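PDB 1WVQ: hypothetical protein PAE2307 from Pyrobaculum aerophilum, which probably acts as an adenosine-specific kinase of an ancient conserved family. Local coordinates for residues 98-103 against 110-115; 21-26 against 118-123; 37-42 against 89-94. All coordinates share one frame; numbering follows the deposited sequence.

Interaction 1 of 3, residues 98-103 against 110-115. With PO4 (phosphate ion), chain D.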
ATOM      1  N   ASN A  98       4.472 -14.954  -0.462  1.00  8.66           N
ATOM      2  CA  ASN A  98       5.610 -14.345   0.223  1.00  9.26           C
ATOM      3  C   ASN A  98       6.160 -13.140  -0.540  1.00  9.23           C
ATOM      4  O   ASN A  98       6.865 -12.317   0.041  1.00 10.26           O
ATOM      5  CB  ASN A  98       6.776 -15.337   0.382  1.00  9.40           C
ATOM      6  CG  ASN A  98       6.414 -16.574   1.178  1.00  9.76           C
ATOM      7  OD1 ASN A  98       6.849 -17.686   0.873  1.00 12.55           O
ATOM      8  ND2 ASN A  98       5.582 -16.386   2.197  1.00  9.22           N
ATOM      9  N   VAL A  99       5.847 -13.032  -1.829  1.00  8.49           N
ATOM     10  CA  VAL A  99       6.391 -11.946  -2.649  1.00  9.31           C
ATOM     11  C   VAL A  99       5.403 -11.129  -3.480  1.00  9.05           C
ATOM     12  O   VAL A  99       5.769 -10.086  -4.020  1.00  9.70           O
ATOM     13  CB  VAL A  99       7.452 -12.501  -3.642  1.00  8.31           C
ATOM     14  CG1 VAL A  99       8.557 -13.227  -2.890  1.00 11.81           C
ATOM     15  CG2 VAL A  99       6.784 -13.460  -4.637  1.00 11.18           C
ATOM     16  N   LEU A 100       4.155 -11.570  -3.574  1.00  9.12           N
ATOM     17  CA  LEU A 100       3.196 -10.865  -4.418  1.00  8.52           C
ATOM     18  C   LEU A 100       2.897  -9.401  -4.115  1.00  8.55           C
ATOM     19  O   LEU A 100       2.808  -8.598  -5.038  1.00  8.90           O
ATOM     20  CB  LEU A 100       1.884 -11.656  -4.511  1.00  8.66           C
ATOM     21  CG  LEU A 100       1.909 -12.826  -5.506  1.00  8.82           C
ATOM     22  CD1 LEU A 100       0.691 -13.711  -5.307  1.00 10.41           C
ATOM     23  CD2 LEU A 100       1.962 -12.284  -6.929  1.00 10.28           C
ATOM     24  N   ASN A 101       2.747  -9.021  -2.853  1.00  7.76           N
ATOM     25  CA  ASN A 101       2.443  -7.614  -2.602  1.00  9.16           C
ATOM     26  C   ASN A 101       3.604  -6.697  -2.988  1.00  9.76           C
ATOM     27  O   ASN A 101       3.390  -5.570  -3.447  1.00 10.52           O
ATOM     28  CB  ASN A 101       2.010  -7.409  -1.148  1.00  9.07           C
ATOM     29  CG  ASN A 101       0.581  -7.872  -0.903  1.00  9.72           C
ATOM     30  OD1 ASN A 101      -0.104  -8.335  -1.820  1.00 10.86           O
ATOM     31  ND2 ASN A 101       0.126  -7.747   0.335  1.00 10.60           N
ATOM     32  N   ALA A 102       4.831  -7.180  -2.834  1.00  8.90           N
ATOM     33  CA  ALA A 102       5.986  -6.383  -3.222  1.00  8.69           C
ATOM     34  C   ALA A 102       5.928  -6.210  -4.742  1.00  9.56           C
ATOM     35  O   ALA A 102       6.176  -5.128  -5.270  1.00 10.75           O
ATOM     36  CB  ALA A 102       7.274  -7.083  -2.811  1.00 10.40           C
ATOM     37  N   ILE A 103       5.574  -7.274  -5.448  1.00  8.37           N
ATOM     38  CA  ILE A 103       5.482  -7.194  -6.897  1.00  8.65           C
ATOM     39  C   ILE A 103       4.388  -6.220  -7.339  1.00  8.83           C
ATOM     40  O   ILE A 103       4.598  -5.426  -8.252  1.00 10.09           O
ATOM     41  CB  ILE A 103       5.225  -8.585  -7.496  1.00  8.16           C
ATOM     42  CG1 ILE A 103       6.458  -9.461  -7.269  1.00 10.04           C
ATOM     43  CG2 ILE A 103       4.910  -8.473  -8.986  1.00  8.97           C
ATOM     44  CD1 ILE A 103       6.243 -10.919  -7.614  1.00  9.75           C
ATOM     45  N   VAL A 110       1.802  -3.329 -13.803  1.00  8.40           N
ATOM     46  CA  VAL A 110       0.408  -2.917 -13.926  1.00  8.69           C
ATOM     47  C   VAL A 110      -0.582  -4.077 -13.895  1.00  7.84           C
ATOM     48  O   VAL A 110      -1.756  -3.876 -13.586  1.00  9.37           O
ATOM     49  CB  VAL A 110       0.173  -2.087 -15.217  1.00  9.30           C
ATOM     50  CG1 VAL A 110       0.753  -0.685 -15.037  1.00 10.91           C
ATOM     51  CG2 VAL A 110       0.815  -2.774 -16.413  1.00 10.25           C
ATOM     52  N   ARG A 111      -0.119  -5.287 -14.207  1.00  8.34           N
ATOM     53  CA  ARG A 111      -0.997  -6.455 -14.205  1.00  8.57           C
ATOM     54  C   ARG A 111      -0.277  -7.723 -13.766  1.00  7.99           C
ATOM     55  O   ARG A 111       0.914  -7.874 -13.990  1.00  8.46           O
ATOM     56  CB  ARG A 111      -1.554  -6.719 -15.614  1.00  9.87           C
ATOM     57  CG  ARG A 111      -1.961  -5.481 -16.389  1.00 10.49           C
ATOM     58  CD  ARG A 111      -2.346  -5.827 -17.822  1.00 10.06           C
ATOM     59  NE  ARG A 111      -3.656  -6.470 -17.898  1.00  9.76           N
ATOM     60  CZ  ARG A 111      -4.180  -6.951 -19.019  1.00  8.72           C
ATOM     61  NH1 ARG A 111      -3.504  -6.865 -20.155  1.00 10.41           N
ATOM     62  NH2 ARG A 111      -5.382  -7.512 -19.004  1.00  8.24           N
ATOM     63  N   ILE A 112      -1.013  -8.626 -13.130  1.00  8.14           N
ATOM     64  CA  ILE A 112      -0.479  -9.926 -12.740  1.00  9.05           C
ATOM     65  C   ILE A 112      -1.548 -10.894 -13.238  1.00  9.72           C
ATOM     66  O   ILE A 112      -2.644 -10.941 -12.693  1.00 10.85           O
ATOM     67  CB  ILE A 112      -0.304 -10.068 -11.212  1.00  9.01           C
ATOM     68  CG1 ILE A 112       0.758  -9.079 -10.719  1.00  9.93           C
ATOM     69  CG2 ILE A 112       0.101 -11.503 -10.873  1.00 10.87           C
ATOM     70  CD1 ILE A 112       1.020  -9.148  -9.221  1.00 10.50           C
ATOM     71  N   PHE A 113      -1.226 -11.639 -14.294  1.00  9.35           N
ATOM     72  CA  PHE A 113      -2.163 -12.579 -14.912  1.00  9.51           C
ATOM     73  C   PHE A 113      -2.370 -13.867 -14.128  1.00  9.45           C
ATOM     74  O   PHE A 113      -3.452 -14.457 -14.166  1.00 10.04           O
ATOM     75  CB  PHE A 113      -1.687 -12.941 -16.326  1.00 10.26           C
ATOM     76  CG  PHE A 113      -1.585 -11.764 -17.261  1.00  8.53           C
ATOM     77  CD1 PHE A 113      -2.727 -11.070 -17.654  1.00  9.58           C
ATOM     78  CD2 PHE A 113      -0.349 -11.362 -17.762  1.00  8.51           C
ATOM     79  CE1 PHE A 113      -2.646  -9.989 -18.531  1.00  8.91           C
ATOM     80  CE2 PHE A 113      -0.256 -10.280 -18.642  1.00  9.24           C
ATOM     81  CZ  PHE A 113      -1.410  -9.594 -19.027  1.00  9.48           C
ATOM     82  N   ALA A 114      -1.333 -14.308 -13.427  1.00  8.99           N
ATOM     83  CA  ALA A 114      -1.432 -15.542 -12.671  1.00  9.53           C
ATOM     84  C   ALA A 114      -0.284 -15.755 -11.700  1.00  9.25           C
ATOM     85  O   ALA A 114       0.830 -15.287 -11.916  1.00  8.97           O
ATOM     86  CB  ALA A 114      -1.499 -16.730 -13.638  1.00 11.99           C
ATOM     87  N   ALA A 115      -0.590 -16.474 -10.625  1.00  9.13           N
ATOM     88  CA  ALA A 115       0.372 -16.863  -9.602  1.00  9.08           C
ATOM     89  C   ALA A 115      -0.131 -18.266  -9.301  1.00  9.37           C
ATOM     90  O   ALA A 115      -1.194 -18.434  -8.704  1.00 11.08           O
ATOM     91  CB  ALA A 115       0.258 -15.967  -8.372  1.00  9.47           C
TER
HETATM   92  P   PO4 D1200      -6.085  -7.560 -15.189  1.00  8.70           P
HETATM   93  O1  PO4 D1200      -5.256  -8.539 -14.433  1.00  9.78           O
HETATM   94  O2  PO4 D1200      -6.590  -8.194 -16.439  1.00 10.93           O
HETATM   95  O3  PO4 D1200      -7.236  -7.133 -14.346  1.00 10.72           O
HETATM   96  O4  PO4 D1200      -5.254  -6.377 -15.539  1.00 10.54           O

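Interaction 2 of 3, residues 21-26 against 118-123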
ATOM      1  N   VAL A  21       4.902 -20.180 -10.688  1.00  9.86           N
ATOM      2  CA  VAL A  21       5.143 -19.207 -11.741  1.00  9.84           C
ATOM      3  C   VAL A  21       4.231 -18.009 -11.513  1.00 10.17           C
ATOM      4  O   VAL A  21       3.107 -18.151 -11.027  1.00  9.99           O
ATOM      5  CB  VAL A  21       4.880 -19.820 -13.150  1.00 10.44           C
ATOM      6  CG1 VAL A  21       3.383 -20.061 -13.361  1.00 12.41           C
ATOM      7  CG2 VAL A  21       5.443 -18.906 -14.234  1.00 10.86           C
ATOM      8  N   ILE A  22       4.754 -16.827 -11.820  1.00  9.26           N
ATOM      9  CA  ILE A  22       4.012 -15.581 -11.702  1.00  8.87           C
ATOM     10  C   ILE A  22       4.211 -14.912 -13.056  1.00  9.35           C
ATOM     11  O   ILE A  22       5.346 -14.718 -13.497  1.00  9.28           O
ATOM     12  CB  ILE A  22       4.575 -14.674 -10.578  1.00  8.97           C
ATOM     13  CG1 ILE A  22       4.410 -15.362  -9.221  1.00  9.51           C
ATOM     14  CG2 ILE A  22       3.835 -13.338 -10.556  1.00 10.13           C
ATOM     15  CD1 ILE A  22       5.146 -14.666  -8.079  1.00  9.94           C
ATOM     16  N   ILE A  23       3.108 -14.607 -13.730  1.00  8.42           N
ATOM     17  CA  ILE A  23       3.158 -13.974 -15.044  1.00  9.12           C
ATOM     18  C   ILE A  23       2.376 -12.673 -14.973  1.00  8.91           C
ATOM     19  O   ILE A  23       1.279 -12.626 -14.413  1.00  9.32           O
ATOM     20  CB  ILE A  23       2.530 -14.886 -16.128  1.00  9.21           C
ATOM     21  CG1 ILE A  23       3.190 -16.266 -16.089  1.00 11.17           C
ATOM     22  CG2 ILE A  23       2.696 -14.255 -17.514  1.00 10.04           C
ATOM     23  CD1 ILE A  23       2.537 -17.276 -17.008  1.00 11.95           C
ATOM     24  N   GLY A  24       2.945 -11.614 -15.536  1.00  7.62           N
ATOM     25  CA  GLY A  24       2.272 -10.328 -15.509  1.00  8.10           C
ATOM     26  C   GLY A  24       2.663  -9.393 -16.633  1.00  8.48           C
ATOM     27  O   GLY A  24       3.287  -9.797 -17.615  1.00  9.15           O
ATOM     28  N   GLN A  25       2.287  -8.130 -16.484  1.00  7.74           N
ATOM     29  CA  GLN A  25       2.598  -7.119 -17.484  1.00  8.61           C
ATOM     30  C   GLN A  25       3.105  -5.881 -16.770  1.00  7.62           C
ATOM     31  O   GLN A  25       2.590  -5.508 -15.719  1.00  8.26           O
ATOM     32  CB  GLN A  25       1.345  -6.779 -18.293  1.00  8.13           C
ATOM     33  CG  GLN A  25       1.590  -5.926 -19.532  1.00  9.70           C
ATOM     34  CD  GLN A  25       0.290  -5.607 -20.246  1.00  9.22           C
ATOM     35  OE1 GLN A  25      -0.430  -6.512 -20.678  1.00 10.17           O
ATOM     36  NE2 GLN A  25      -0.023  -4.324 -20.362  1.00  9.53           N
ATOM     37  N   ALA A  26       4.123  -5.253 -17.346  1.00  7.55           N
ATOM     38  CA  ALA A  26       4.709  -4.052 -16.768  1.00  8.67           C
ATOM     39  C   ALA A  26       5.026  -3.086 -17.897  1.00  8.86           C
ATOM     40  O   ALA A  26       4.269  -2.985 -18.865  1.00 10.25           O
ATOM     41  CB  ALA A  26       5.977  -4.414 -16.005  1.00 10.33           C
ATOM     42  N   ASN A 118      -0.232 -24.804 -10.699  1.00 16.38           N
ATOM     43  CA  ASN A 118      -1.107 -25.723 -11.438  1.00 17.04           C
ATOM     44  C   ASN A 118      -0.848 -25.751 -12.925  1.00 18.13           C
ATOM     45  O   ASN A 118      -0.142 -24.896 -13.462  1.00 18.01           O
ATOM     46  CB  ASN A 118      -2.575 -25.309 -11.305  1.00 18.77           C
ATOM     47  CG  ASN A 118      -3.060 -25.334  -9.900  1.00 17.76           C
ATOM     48  OD1 ASN A 118      -2.703 -26.220  -9.133  1.00 19.91           O
ATOM     49  ND2 ASN A 118      -3.896 -24.367  -9.545  1.00 15.78           N
ATOM     50  N   PRO A 119      -1.422 -26.749 -13.619  1.00 17.60           N
ATOM     51  CA  PRO A 119      -1.233 -26.809 -15.066  1.00 17.40           C
ATOM     52  C   PRO A 119      -1.773 -25.444 -15.495  1.00 16.28           C
ATOM     53  O   PRO A 119      -2.777 -24.971 -14.958  1.00 15.54           O
ATOM     54  CB  PRO A 119      -2.146 -27.957 -15.476  1.00 17.68           C
ATOM     55  CG  PRO A 119      -2.023 -28.884 -14.320  1.00 18.43           C
ATOM     56  CD  PRO A 119      -2.117 -27.954 -13.129  1.00 18.01           C
ATOM     57  N   LEU A 120      -1.111 -24.806 -16.444  1.00 15.19           N
ATOM     58  CA  LEU A 120      -1.520 -23.475 -16.858  1.00 14.04           C
ATOM     59  C   LEU A 120      -1.290 -23.223 -18.339  1.00 13.66           C
ATOM     60  O   LEU A 120      -0.319 -23.706 -18.921  1.00 13.55           O
ATOM     61  CB  LEU A 120      -0.733 -22.455 -16.030  1.00 13.49           C
ATOM     62  CG  LEU A 120      -0.794 -20.958 -16.343  1.00 12.96           C
ATOM     63  CD1 LEU A 120      -2.113 -20.356 -15.880  1.00 13.96           C
ATOM     64  CD2 LEU A 120       0.369 -20.280 -15.639  1.00 14.18           C
ATOM     65  N   LYS A 121      -2.201 -22.467 -18.941  1.00 13.42           N
ATOM     66  CA  LYS A 121      -2.102 -22.099 -20.347  1.00 14.85           C
ATOM     67  C   LYS A 121      -2.277 -20.591 -20.426  1.00 14.08           C
ATOM     68  O   LYS A 121      -3.018 -19.999 -19.639  1.00 13.93           O
ATOM     69  CB  LYS A 121      -3.209 -22.758 -21.177  1.00 17.28           C
ATOM     70  CG  LYS A 121      -3.266 -24.272 -21.111  1.00 20.88           C
ATOM     71  CD  LYS A 121      -2.146 -24.911 -21.903  1.00 22.81           C
ATOM     72  CE  LYS A 121      -2.368 -26.412 -22.039  1.00 24.98           C
ATOM     73  NZ  LYS A 121      -1.329 -27.033 -22.893  1.00 25.55           N
ATOM     74  N   VAL A 122      -1.583 -19.967 -21.370  1.00 12.90           N
ATOM     75  CA  VAL A 122      -1.698 -18.532 -21.566  1.00 12.99           C
ATOM     76  C   VAL A 122      -2.308 -18.338 -22.939  1.00 12.98           C
ATOM     77  O   VAL A 122      -1.853 -18.945 -23.905  1.00 13.55           O
ATOM     78  CB  VAL A 122      -0.322 -17.828 -21.548  1.00 12.91           C
ATOM     79  CG1 VAL A 122      -0.493 -16.340 -21.801  1.00 11.55           C
ATOM     80  CG2 VAL A 122       0.364 -18.057 -20.221  1.00 12.57           C
ATOM     81  N   ILE A 123      -3.350 -17.519 -23.023  1.00 11.86           N
ATOM     82  CA  ILE A 123      -3.991 -17.251 -24.304  1.00 12.58           C
ATOM     83  C   ILE A 123      -3.392 -15.970 -24.860  1.00 11.73           C
ATOM     84  O   ILE A 123      -3.455 -14.916 -24.228  1.00 11.64           O
ATOM     85  CB  ILE A 123      -5.514 -17.065 -24.164  1.00 13.77           C
ATOM     86  CG1 ILE A 123      -6.133 -18.281 -23.469  1.00 14.01           C
ATOM     87  CG2 ILE A 123      -6.143 -16.882 -25.556  1.00 13.06           C
ATOM     88  CD1 ILE A 123      -7.600 -18.116 -23.153  1.00 15.93           C
TER

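Interaction 3 of 3, residues 37-42 against 89-94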
ATOM      1  N   GLU A  37      14.859  -7.110  -7.293  1.00  8.60           N
ATOM      2  CA  GLU A  37      14.947  -6.595  -5.933  1.00  8.71           C
ATOM      3  C   GLU A  37      13.766  -6.998  -5.066  1.00  9.75           C
ATOM      4  O   GLU A  37      13.938  -7.356  -3.902  1.00  9.50           O
ATOM      5  CB  GLU A  37      15.098  -5.073  -5.971  1.00  9.27           C
ATOM      6  CG  GLU A  37      16.465  -4.637  -6.484  1.00 10.73           C
ATOM      7  CD  GLU A  37      16.680  -3.143  -6.406  1.00 10.65           C
ATOM      8  OE1 GLU A  37      16.241  -2.530  -5.417  1.00 10.96           O
ATOM      9  OE2 GLU A  37      17.307  -2.585  -7.327  1.00 11.88           O
ATOM     10  N   ALA A  38      12.569  -6.951  -5.635  1.00  8.77           N
ATOM     11  CA  ALA A  38      11.370  -7.323  -4.898  1.00  8.48           C
ATOM     12  C   ALA A  38      11.481  -8.767  -4.412  1.00 10.01           C
ATOM     13  O   ALA A  38      11.078  -9.093  -3.294  1.00 10.48           O
ATOM     14  CB  ALA A  38      10.144  -7.160  -5.792  1.00  9.92           C
ATOM     15  N   LEU A  39      12.042  -9.627  -5.254  1.00  9.32           N
ATOM     16  CA  LEU A  39      12.187 -11.032  -4.902  1.00  9.89           C
ATOM     17  C   LEU A  39      13.280 -11.295  -3.868  1.00 10.15           C
ATOM     18  O   LEU A  39      13.012 -11.893  -2.828  1.00 10.05           O
ATOM     19  CB  LEU A  39      12.447 -11.860  -6.167  1.00 10.54           C
ATOM     20  CG  LEU A  39      11.302 -11.856  -7.187  1.00  9.68           C
ATOM     21  CD1 LEU A  39      11.787 -12.437  -8.503  1.00 13.79           C
ATOM     22  CD2 LEU A  39      10.119 -12.653  -6.658  1.00 11.00           C
ATOM     23  N   VAL A  40      14.500 -10.830  -4.132  1.00 10.22           N
ATOM     24  CA  VAL A  40      15.607 -11.076  -3.209  1.00 11.10           C
ATOM     25  C   VAL A  40      15.451 -10.464  -1.823  1.00 10.94           C
ATOM     26  O   VAL A  40      16.005 -10.982  -0.855  1.00 11.82           O
ATOM     27  CB  VAL A  40      16.975 -10.610  -3.797  1.00 13.23           C
ATOM     28  CG1 VAL A  40      17.211 -11.257  -5.141  1.00 17.60           C
ATOM     29  CG2 VAL A  40      17.034  -9.089  -3.909  1.00 12.04           C
ATOM     30  N   THR A  41      14.695  -9.374  -1.713  1.00  9.85           N
ATOM     31  CA  THR A  41      14.506  -8.722  -0.419  1.00 10.28           C
ATOM     32  C   THR A  41      13.269  -9.225   0.321  1.00 10.15           C
ATOM     33  O   THR A  41      12.989  -8.789   1.438  1.00 10.70           O
ATOM     34  CB  THR A  41      14.402  -7.182  -0.570  1.00 10.41           C
ATOM     35  OG1 THR A  41      13.275  -6.848  -1.389  1.00 11.21           O
ATOM     36  CG2 THR A  41      15.663  -6.624  -1.203  1.00 11.38           C
ATOM     37  N   SER A  42      12.538 -10.145  -0.297  1.00  9.81           N
ATOM     38  CA  SER A  42      11.331 -10.687   0.318  1.00 10.37           C
ATOM     39  C   SER A  42      11.573 -11.932   1.160  1.00 10.31           C
ATOM     40  O   SER A  42      10.991 -12.065   2.229  1.00 10.39           O
ATOM     41  CB  SER A  42      10.283 -11.033  -0.744  1.00 11.66           C
ATOM     42  OG  SER A  42       9.642  -9.872  -1.240  1.00 13.49           O
ATOM     43  N   ILE A  89       8.092 -14.922 -13.853  1.00  9.93           N
ATOM     44  CA  ILE A  89       8.905 -15.210 -12.681  1.00  9.59           C
ATOM     45  C   ILE A  89       8.682 -16.656 -12.260  1.00  9.62           C
ATOM     46  O   ILE A  89       7.545 -17.106 -12.163  1.00  9.70           O
ATOM     47  CB  ILE A  89       8.510 -14.323 -11.470  1.00  8.55           C
ATOM     48  CG1 ILE A  89       8.760 -12.846 -11.780  1.00  9.87           C
ATOM     49  CG2 ILE A  89       9.303 -14.749 -10.230  1.00  9.33           C
ATOM     50  CD1 ILE A  89       8.146 -11.907 -10.757  1.00 11.73           C
ATOM     51  N   TYR A  90       9.772 -17.382 -12.040  1.00 10.18           N
ATOM     52  CA  TYR A  90       9.693 -18.753 -11.541  1.00 10.03           C
ATOM     53  C   TYR A  90      10.423 -18.718 -10.203  1.00 10.63           C
ATOM     54  O   TYR A  90      11.538 -18.190 -10.107  1.00 10.30           O
ATOM     55  CB  TYR A  90      10.379 -19.757 -12.479  1.00 10.61           C
ATOM     56  CG  TYR A  90       9.513 -20.263 -13.616  1.00 10.32           C
ATOM     57  CD1 TYR A  90       9.476 -19.601 -14.839  1.00 10.65           C
ATOM     58  CD2 TYR A  90       8.760 -21.431 -13.478  1.00 10.73           C
ATOM     59  CE1 TYR A  90       8.715 -20.088 -15.907  1.00 11.11           C
ATOM     60  CE2 TYR A  90       7.994 -21.928 -14.540  1.00 11.49           C
ATOM     61  CZ  TYR A  90       7.983 -21.253 -15.752  1.00 12.15           C
ATOM     62  OH  TYR A  90       7.278 -21.767 -16.824  1.00 12.38           O
ATOM     63  N   ILE A  91       9.791 -19.266  -9.169  1.00 11.07           N
ATOM     64  CA  ILE A  91      10.387 -19.278  -7.840  1.00 11.01           C
ATOM     65  C   ILE A  91      10.364 -20.630  -7.141  1.00 11.12           C
ATOM     66  O   ILE A  91       9.433 -21.423  -7.303  1.00 10.89           O
ATOM     67  CB  ILE A  91       9.688 -18.284  -6.876  1.00 11.65           C
ATOM     68  CG1 ILE A  91       8.170 -18.473  -6.936  1.00 12.51           C
ATOM     69  CG2 ILE A  91      10.102 -16.857  -7.193  1.00 12.78           C
ATOM     70  CD1 ILE A  91       7.425 -17.719  -5.847  1.00 14.45           C
ATOM     71  N   ARG A  92      11.413 -20.855  -6.354  1.00 11.47           N
ATOM     72  CA  ARG A  92      11.586 -22.046  -5.528  1.00 12.42           C
ATOM     73  C   ARG A  92      11.977 -21.511  -4.151  1.00 12.73           C
ATOM     74  O   ARG A  92      12.543 -20.418  -4.039  1.00 12.23           O
ATOM     75  CB  ARG A  92      12.727 -22.934  -6.038  1.00 13.82           C
ATOM     76  CG  ARG A  92      12.415 -23.817  -7.233  1.00 16.01           C
ATOM     77  CD  ARG A  92      13.654 -24.660  -7.564  1.00 20.00           C
ATOM     78  NE  ARG A  92      13.510 -25.447  -8.787  1.00 22.05           N
ATOM     79  CZ  ARG A  92      12.802 -26.569  -8.893  1.00 23.64           C
ATOM     80  NH1 ARG A  92      12.154 -27.066  -7.844  1.00 23.72           N
ATOM     81  NH2 ARG A  92      12.743 -27.195 -10.063  1.00 23.95           N
ATOM     82  N   ASN A  93      11.671 -22.280  -3.113  1.00 12.75           N
ATOM     83  CA  ASN A  93      12.004 -21.925  -1.734  1.00 13.79           C
ATOM     84  C   ASN A  93      11.327 -20.653  -1.263  1.00 13.38           C
ATOM     85  O   ASN A  93      11.844 -19.923  -0.414  1.00 14.26           O
ATOM     86  CB  ASN A  93      13.517 -21.823  -1.587  1.00 17.16           C
ATOM     87  CG  ASN A  93      14.213 -23.065  -2.087  1.00 20.06           C
ATOM     88  OD1 ASN A  93      13.868 -24.184  -1.689  1.00 23.13           O
ATOM     89  ND2 ASN A  93      15.185 -22.887  -2.976  1.00 23.60           N
ATOM     90  N   ALA A  94      10.147 -20.418  -1.823  1.00 12.31           N
ATOM     91  CA  ALA A  94       9.311 -19.272  -1.505  1.00 11.89           C
ATOM     92  C   ALA A  94       8.000 -19.495  -2.246  1.00 11.67           C
ATOM     93  O   ALA A  94       7.988 -20.090  -3.321  1.00 12.08           O
ATOM     94  CB  ALA A  94       9.971 -17.973  -1.975  1.00 13.39           C
TER

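Interaction 1 of 3, residues 98-103 against 110-115
Phosphate O4 takes a nearly straight hydrogen bond from Arg111 NE (2.9 Å, 169°), and Arg111 NH2 reaches phosphate O2 at the same 2.9 Å, so the guanidinium grips the ion along one edge. A bend at chi3 (75°) carries that edge round to the ion. Arg111 of the second and of the third subunit also hydrogen-bond the phosphate, probably from the crystallisation liquor. The rim of the Phe113 ring covers one guanidinium face, its CE1 3.4 Å above the plane and over the centre, while NH1 is hydrogen-bonded to Gln25 OE1. Shortening Arg111 to an alanine takes away one of the three guanidinium groups and is likely to leave the phosphate held less firmly and Gln25 OE1 without this donor. On the other side of the strand the contact with the helix is apolar. Ile112 CD1 lies 4.0 Å from both Leu100 CD2 and Ile103 CG2, and Leu100 CD1 rests on Ala115 CB at 3.8 Å. Helix 96-104 thus packs on strand 111-116, outermost in the five-stranded sheet within this chain, and on Ile22 of strand 20-25; two classic beta bulges, Val110-Arg111 opposite Gln25 and Phe113-Ala114 opposite Ile23, mark the pairing of these strands.

Interaction 2 of 3, residues 21-26 against 118-123
Val21 and Ile23 meet Leu120 and Val122 in a buried, purely apolar contact between two sheets, strand 20-25 of the five-stranded sheet facing strand 120-128 of the three-stranded one. The two short strand segments run almost in the same direction, 10° apart, with axes 10.8 Å from each other, a spacing bridged by side chains alone. Leu120 CD2 and Ile23 CD1 each touch two residues across the contact: Leu120 CD2 lies 3.8 Å from Val21 CG1 and 3.9 Å from Ile23 CD1, which also touches Val122 CG2 at 4.0 Å. Ile23 and Leu120 reach for each other tip to tip, whereas Val21 comes at Leu120 obliquely. With chi1 at 70°, Val21 accepts the crowded position for CG1, between N and the carbonyl carbon, and this methyl is the one that meets the leucine. Around it, Val13 of strand 7-13 touches Leu120 and Val122, and Val137 of strand 131-139 packs on Leu120. At the turn into strand 120-128, Asn118 ND2 is hydrogen-bonded to the phosphohistidine side chain of the second subunit. Methyl-to-methyl contacts at van der Waals distance, with no polar pairing between the two segments, imply that shape fit and exclusion of water hold the sheets together here.

Interaction 3 of 3, residues 37-42 against 89-94
Leu39 and Ile89 point tip to tip between helix 31-40 and strand 87-92, with Leu39 CD1 3.8 Å from Ile89 CG2. This is the tight part of the contact. The other leucine methyl, CD2, stands 4.2 Å from Ile91 CG2, so a single side chain spans two strand residues on the same face. A chi1 of -64° places Leu39 CG beside the backbone N, and chi2 (167°) helps set the two methyls, CD1 on Ile89 and CD2 near Ile91. Val99 of helix 96-104 and Phe48 of strand 47-53 also pack against Leu39, and Ile103 lies on Ile89, so the leucine enters a wider apolar layer. Away from it, Glu37 and Thr41 are partly exposed and polar. Glu37 O is gripped twice by Thr41, whose OG1 (2.6 Å) and N (3.1 Å) approach from opposite faces of the carbonyl plane. One residue on, the buried Ser42 bonds through OG to Ala38 O at 2.6 Å, nearly in line with the C=O bond. Both hydroxyls thus fold back on carbonyls of the last turn and tie down the chain where it leaves the helix. Around Glu37 and Thr41 other chains come in: Lys166 of the third and of the fourth subunit form salt bridges with the Glu37 carboxylate, and Asn98 of the fourth bonds to Thr41 O. A helix laid on one face of an antiparallel sheet, its leucine turned in and its glutamate at a subunit interface, is characteristic of a layered alpha+beta fold.

In the fold
From the N terminus, strand 20-25 supplies the first half of interaction 2, whose partner, 118-123, comes more than ninety residues later. Both other contacts fall within this long loop. Interaction 3 closes first, joining helix 31-40 to strand 87-92. The chain then passes into helix 96-104, and interaction 1 closes a short loop onto strand 111-116. These two follow in series without crossing. Strand 20-25 lies between strands 87-92 and 111-116, so all three contacts reach one five-stranded sheet: interactions 1 and 3 put adjacent helices on one face, where Val99 meets Leu39 and Ser42, and interaction 2 joins the opposite face to the three-stranded sheet.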